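MAU2 chromatid cohesion factor homolog (Saccharomyces cerevisiae, PDB 4XDN) partners SCC2 in the complex that cohesin needs to associate with chromosomes, and so takes part in sister chromatid cohesion. Local coordinates at residues A[94-99]-A[138-143]; A[148-153]-A[184-189]. One frame throughout, in Å; residues are numbered along the deposited sequence.

Contact 1 of 2, residues A[94-99]-A[138-143]; sequences LLIQET and HDLPLM
Asp139, whose CB meets Ile96 CD1 at 4.3 Å, turns its carboxylate to the edge of the His138 imidazole. There His138 ND1 donates to Asp139 OD1 over 2.7 Å, nearly straight at 172° and in the ring plane, on the anti side of the oxygen and somewhat out of the carboxylate plane; the bond fixes the rotation of the ring. Leu142 CD1 lies 3.3 Å above one face of this imidazole, offset toward its rim, and Phe134 stacks with it. Across the contact, Ile96 does the work. The short segments of helices 81-98 and 126-144 run nearly parallel, at 25°, as alternate helices do in TPR-like superhelices of antiparallel hairpins, and a beta-branched residue reaches across with two arms. Its CG2, anti to the backbone N (CG1 at chi1 -68°), presses on Met143 CG at 3.4 Å, tighter than usual carbon packing. The other arm crosses Leu140 at about a right angle, with Ile96 CG1 4.0 Å from Leu140 CD2. With an alanine in place of Ile96, a gap is likely to open before Leu140 and Met143, leaving the flexible thioether freer to turn. Leu140 also packs on Phe102 and Ala105, and Met143 meets a basic side chain of another protein's chain.

Contact 2 of 2, residues A[148-153]-A[184-189]; sequences FHYKIA and VMLCIK
The antiparallel pair formed by consecutive helices 147-165 and 170-189 is joined here by Tyr150 and Ala153 on one side and Leu186 and Lys189 on the other. The short helical segments run at 151° to each other with axes 9.6 Å apart, and Tyr150 lies level with Leu186. Lys189 lays the start of its aliphatic chain over one face of the tyrosine ring: Lys189 CB sits 3.7 Å from the Tyr150 ring centroid, only 16° off the normal, a CH-pi contact. A bend at chi2 then carries the chain past the phenol end, where Lys189 CG and CD each come within 3.6 Å of Tyr150 OH. Lysine suits this exposed border because its methylenes can cover an aromatic while the ammonium group leads away from helix 147-165. The phenol oxygen is hydrogen-bonded to Asp145 OD1, so the ring is held at its polar end as well as across its face. Deeper in, Leu186 divides its two methyls between neighbouring surfaces. Leu186 CD2 approaches the ring obliquely, 3.7 Å from Tyr150 CD1, whereas Leu186 CD1 is 3.7 Å from Ala153 CB. The leucine's CG stands anti to its carbonyl carbon (chi1 -66°), and this carries the branched end to the neighbouring helix although the CB itself does not point there. Ala153 suits the spot because its one methyl lets the leucine come right up to the helix, where Leu186 CD1 lies 3.6 Å from the backbone carbon Ala153 C. Pro141 of helix 126-144 packs against both Ala153 and Leu186, adding a third helix to the core. Antiparallel neighbours packed through a small residue and a leucine are consistent with the stacked helical hairpins of a TPR-like superhelix.

Helix 126-144 ties the two contacts together: in contact 1 it meets helix 81-98, while Pro141 and Leu142 on the same helix pack against contact 2, with Leu142 CD2 3.6 Å from Lys189 CE. The centres lie about 15 Å apart. Contact 1 is only partly buried, joins nearly parallel helices mainly with aliphatic and thioether groups, the CB of an aspartate at one side, and borders the chain of another protein. Contact 2 is the more buried and adds an aromatic face with a hydrogen-bonded phenol; no other protein chain of the assembly touches its segments. Contact 1 joins helices with one helix between them in sequence, contact 2 two antiparallel ones that follow each other, and helices 126-144 and 147-165, also consecutive, connect them.

Contact 1 of 2, residues A[94-99]-A[138-143]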
loop_
_atom_site.group_PDB
_atom_site.type_symbol
_atom_site.label_atom_id
_atom_site.label_comp_id
_atom_site.label_asym_id
_atom_site.label_seq_id
_atom_site.Cartn_x
_atom_site.Cartn_y
_atom_site.Cartn_z
ATOM N N LEU A 94 3.169 -11.142 -25.908
ATOM C CA LEU A 94 2.138 -12.113 -25.555
ATOM C C LEU A 94 2.697 -13.212 -24.658
ATOM O O LEU A 94 2.021 -13.668 -23.738
ATOM C CB LEU A 94 1.522 -12.732 -26.812
ATOM C CG LEU A 94 0.866 -11.761 -27.797
ATOM C CD1 LEU A 94 0.212 -12.530 -28.938
ATOM C CD2 LEU A 94 -0.151 -10.862 -27.111
ATOM N N LEU A 95 3.925 -13.640 -24.927
ATOM C CA LEU A 95 4.568 -14.644 -24.088
ATOM C C LEU A 95 4.678 -14.135 -22.654
ATOM O O LEU A 95 4.474 -14.877 -21.696
ATOM C CB LEU A 95 5.956 -14.995 -24.627
ATOM C CG LEU A 95 6.017 -15.713 -25.976
ATOM C CD1 LEU A 95 7.461 -15.869 -26.417
ATOM C CD2 LEU A 95 5.333 -17.072 -25.909
ATOM N N ILE A 96 4.988 -12.851 -22.527
ATOM C CA ILE A 96 5.196 -12.228 -21.229
ATOM C C ILE A 96 3.877 -12.033 -20.479
ATOM O O ILE A 96 3.813 -12.229 -19.264
ATOM C CB ILE A 96 5.919 -10.871 -21.395
ATOM C CG1 ILE A 96 7.349 -11.107 -21.886
ATOM C CG2 ILE A 96 5.947 -10.095 -20.084
ATOM C CD1 ILE A 96 8.093 -9.847 -22.283
ATOM N N GLN A 97 2.827 -11.657 -21.202
ATOM C CA GLN A 97 1.558 -11.294 -20.576
ATOM C C GLN A 97 0.560 -12.448 -20.479
ATOM O O GLN A 97 -0.351 -12.405 -19.654
ATOM C CB GLN A 97 0.914 -10.136 -21.339
ATOM C CG GLN A 97 1.686 -8.828 -21.249
ATOM C CD GLN A 97 0.946 -7.674 -21.896
ATOM O OE1 GLN A 97 -0.175 -7.834 -22.382
ATOM N NE2 GLN A 97 1.570 -6.502 -21.907
ATOM N N GLU A 98 0.733 -13.473 -21.310
ATOM C CA GLU A 98 -0.260 -14.544 -21.417
ATOM C C GLU A 98 0.247 -15.900 -20.925
ATOM O O GLU A 98 -0.557 -16.783 -20.624
ATOM C CB GLU A 98 -0.732 -14.672 -22.871
ATOM C CG GLU A 98 -1.136 -13.348 -23.516
ATOM C CD GLU A 98 -2.290 -12.666 -22.796
ATOM O OE1 GLU A 98 -3.096 -13.369 -22.150
ATOM O OE2 GLU A 98 -2.390 -11.424 -22.878
ATOM N N THR A 99 1.567 -16.057 -20.830
ATOM C CA THR A 99 2.177 -17.355 -20.535
ATOM C C THR A 99 3.194 -17.300 -19.397
ATOM O O THR A 99 3.469 -16.236 -18.844
ATOM C CB THR A 99 2.897 -17.926 -21.779
ATOM O OG1 THR A 99 4.068 -17.150 -22.061
ATOM C CG2 THR A 99 1.982 -17.911 -22.997
ATOM N N HIS A 138 13.698 -5.205 -17.499
ATOM C CA HIS A 138 12.537 -4.675 -16.784
ATOM C C HIS A 138 11.325 -5.601 -16.870
ATOM O O HIS A 138 10.855 -6.107 -15.849
ATOM C CB HIS A 138 12.171 -3.288 -17.320
ATOM C CG HIS A 138 10.950 -2.697 -16.693
ATOM N ND1 HIS A 138 9.684 -2.861 -17.224
ATOM C CD2 HIS A 138 10.791 -1.936 -15.583
ATOM C CE1 HIS A 138 8.808 -2.230 -16.470
ATOM N NE2 HIS A 138 9.453 -1.659 -15.464
ATOM N N ASP A 139 10.819 -5.827 -18.079
ATOM C CA ASP A 139 9.571 -6.570 -18.241
ATOM C C ASP A 139 9.695 -8.028 -17.805
ATOM O O ASP A 139 8.882 -8.512 -17.019
ATOM C CB ASP A 139 9.090 -6.512 -19.691
ATOM C CG ASP A 139 8.444 -5.189 -20.041
ATOM O OD1 ASP A 139 8.879 -4.150 -19.509
ATOM O OD2 ASP A 139 7.495 -5.188 -20.851
ATOM N N LEU A 140 10.709 -8.727 -18.302
ATOM C CA LEU A 140 10.829 -10.159 -18.033
ATOM C C LEU A 140 11.106 -10.457 -16.556
ATOM O O LEU A 140 10.454 -11.325 -15.974
ATOM C CB LEU A 140 11.918 -10.782 -18.913
ATOM C CG LEU A 140 11.423 -11.343 -20.252
ATOM C CD1 LEU A 140 12.583 -11.632 -21.198
ATOM C CD2 LEU A 140 10.598 -12.603 -20.031
ATOM N N PRO A 141 12.074 -9.749 -15.945
ATOM C CA PRO A 141 12.323 -9.975 -14.515
ATOM C C PRO A 141 11.111 -9.682 -13.628
ATOM O O PRO A 141 10.868 -10.424 -12.676
ATOM C CB PRO A 141 13.468 -9.007 -14.205
ATOM C CG PRO A 141 14.171 -8.837 -15.501
ATOM C CD PRO A 141 13.087 -8.858 -16.538
ATOM N N LEU A 142 10.363 -8.626 -13.936
ATOM C CA LEU A 142 9.200 -8.258 -13.132
ATOM C C LEU A 142 8.099 -9.309 -13.214
ATOM O O LEU A 142 7.469 -9.630 -12.207
ATOM C CB LEU A 142 8.651 -6.898 -13.570
ATOM C CG LEU A 142 9.434 -5.669 -13.098
ATOM C CD1 LEU A 142 8.882 -4.413 -13.751
ATOM C CD2 LEU A 142 9.404 -5.538 -11.578
ATOM N N MET A 143 7.871 -9.844 -14.410
ATOM C CA MET A 143 6.868 -10.887 -14.597
ATOM C C MET A 143 7.320 -12.189 -13.949
ATOM O O MET A 143 6.519 -12.894 -13.333
ATOM C CB MET A 143 6.586 -11.118 -16.083
ATOM C CG MET A 143 5.481 -10.245 -16.670
ATOM S SD MET A 143 3.883 -10.345 -15.839
ATOM C CE MET A 143 3.811 -12.077 -15.404
#

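Contact 2 of 2, residues A[148-153]-A[184-189]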
loop_
_atom_site.group_PDB
_atom_site.type_symbol
_atom_site.label_atom_id
_atom_site.label_comp_id
_atom_site.label_asym_id
_atom_site.label_seq_id
_atom_site.Cartn_x
_atom_site.Cartn_y
_atom_site.Cartn_z
ATOM N N PHE A 148 16.389 -14.756 -7.894
ATOM C CA PHE A 148 17.552 -15.174 -8.668
ATOM C C PHE A 148 17.709 -14.353 -9.945
ATOM O O PHE A 148 18.801 -13.880 -10.258
ATOM C CB PHE A 148 17.441 -16.662 -9.014
ATOM C CG PHE A 148 18.563 -17.172 -9.869
ATOM C CD1 PHE A 148 19.786 -17.502 -9.309
ATOM C CD2 PHE A 148 18.391 -17.334 -11.235
ATOM C CE1 PHE A 148 20.819 -17.978 -10.096
ATOM C CE2 PHE A 148 19.420 -17.810 -12.026
ATOM C CZ PHE A 148 20.635 -18.132 -11.457
ATOM N N HIS A 149 16.612 -14.181 -10.674
ATOM C CA HIS A 149 16.640 -13.453 -11.936
ATOM C C HIS A 149 16.684 -11.942 -11.723
ATOM O O HIS A 149 17.160 -11.204 -12.584
ATOM C CB HIS A 149 15.428 -13.834 -12.790
ATOM C CG HIS A 149 15.471 -15.242 -13.296
ATOM N ND1 HIS A 149 14.866 -16.290 -12.635
ATOM C CD2 HIS A 149 16.060 -15.778 -14.390
ATOM C CE1 HIS A 149 15.074 -17.409 -13.305
ATOM N NE2 HIS A 149 15.797 -17.126 -14.374
ATOM N N TYR A 150 16.190 -11.484 -10.577
ATOM C CA TYR A 150 16.281 -10.070 -10.229
ATOM C C TYR A 150 17.738 -9.658 -10.038
ATOM O O TYR A 150 18.131 -8.555 -10.415
ATOM C CB TYR A 150 15.488 -9.769 -8.954
ATOM C CG TYR A 150 14.006 -9.523 -9.156
ATOM C CD1 TYR A 150 13.541 -8.738 -10.203
ATOM C CD2 TYR A 150 13.073 -10.067 -8.283
ATOM C CE1 TYR A 150 12.187 -8.510 -10.381
ATOM C CE2 TYR A 150 11.722 -9.843 -8.449
ATOM C CZ TYR A 150 11.282 -9.065 -9.499
ATOM O OH TYR A 150 9.935 -8.843 -9.662
ATOM N N LYS A 151 18.533 -10.547 -9.450
ATOM C CA LYS A 151 19.946 -10.267 -9.207
ATOM C C LYS A 151 20.727 -10.214 -10.518
ATOM O O LYS A 151 21.598 -9.364 -10.698
ATOM C CB LYS A 151 20.549 -11.320 -8.275
ATOM C CG LYS A 151 20.022 -11.244 -6.851
ATOM C CD LYS A 151 20.599 -12.341 -5.973
ATOM C CE LYS A 151 20.074 -12.243 -4.548
ATOM N NZ LYS A 151 20.597 -13.333 -3.676
ATOM N N ILE A 152 20.407 -11.125 -11.430
ATOM C CA ILE A 152 21.022 -11.132 -12.751
ATOM C C ILE A 152 20.664 -9.847 -13.488
ATOM O O ILE A 152 21.524 -9.204 -14.089
ATOM C CB ILE A 152 20.572 -12.358 -13.576
ATOM C CG1 ILE A 152 21.095 -13.644 -12.929
ATOM C CG2 ILE A 152 21.065 -12.259 -15.022
ATOM C CD1 ILE A 152 20.532 -14.918 -13.528
ATOM N N ALA A 153 19.389 -9.474 -13.427
ATOM C CA ALA A 153 18.906 -8.279 -14.106
ATOM C C ALA A 153 19.581 -7.025 -13.559
ATOM O O ALA A 153 20.031 -6.174 -14.325
ATOM C CB ALA A 153 17.396 -8.170 -13.970
ATOM N N VAL A 184 16.674 0.834 -10.200
ATOM C CA VAL A 184 15.994 1.176 -8.955
ATOM C C VAL A 184 14.837 0.215 -8.701
ATOM O O VAL A 184 14.691 -0.315 -7.598
ATOM C CB VAL A 184 15.460 2.631 -8.978
ATOM C CG1 VAL A 184 14.611 2.937 -7.736
ATOM C CG2 VAL A 184 16.610 3.617 -9.072
ATOM N N MET A 185 14.018 -0.005 -9.725
ATOM C CA MET A 185 12.861 -0.879 -9.588
ATOM C C MET A 185 13.290 -2.301 -9.251
ATOM O O MET A 185 12.580 -3.014 -8.542
ATOM C CB MET A 185 12.019 -0.869 -10.868
ATOM C CG MET A 185 11.287 0.444 -11.135
ATOM S SD MET A 185 10.475 1.108 -9.664
ATOM C CE MET A 185 8.953 1.736 -10.346
ATOM N N LEU A 186 14.456 -2.705 -9.749
ATOM C CA LEU A 186 14.991 -4.027 -9.447
ATOM C C LEU A 186 15.491 -4.085 -8.006
ATOM O O LEU A 186 15.374 -5.115 -7.341
ATOM C CB LEU A 186 16.121 -4.389 -10.416
ATOM C CG LEU A 186 15.722 -4.583 -11.883
ATOM C CD1 LEU A 186 16.955 -4.736 -12.759
ATOM C CD2 LEU A 186 14.806 -5.783 -12.047
ATOM N N CYS A 187 16.044 -2.979 -7.520
ATOM C CA CYS A 187 16.491 -2.906 -6.135
ATOM C C CYS A 187 15.301 -3.003 -5.184
ATOM O O CYS A 187 15.377 -3.673 -4.157
ATOM C CB CYS A 187 17.269 -1.613 -5.876
ATOM S SG CYS A 187 18.952 -1.608 -6.519
ATOM N N ILE A 188 14.204 -2.335 -5.530
ATOM C CA ILE A 188 12.995 -2.379 -4.709
ATOM C C ILE A 188 12.506 -3.817 -4.558
ATOM O O ILE A 188 12.217 -4.266 -3.450
ATOM C CB ILE A 188 11.866 -1.509 -5.306
ATOM C CG1 ILE A 188 12.251 -0.029 -5.233
ATOM C CG2 ILE A 188 10.551 -1.735 -4.553
ATOM C CD1 ILE A 188 11.291 0.904 -5.948
ATOM N N LYS A 189 12.423 -4.532 -5.675
ATOM C CA LYS A 189 11.968 -5.919 -5.668
ATOM C C LYS A 189 12.899 -6.816 -4.855
ATOM O O LYS A 189 12.457 -7.797 -4.257
ATOM C CB LYS A 189 11.851 -6.447 -7.100
ATOM C CG LYS A 189 10.703 -5.841 -7.900
ATOM C CD LYS A 189 9.358 -6.157 -7.264
ATOM C CE LYS A 189 8.204 -5.807 -8.189
ATOM N NZ LYS A 189 6.891 -6.180 -7.594
#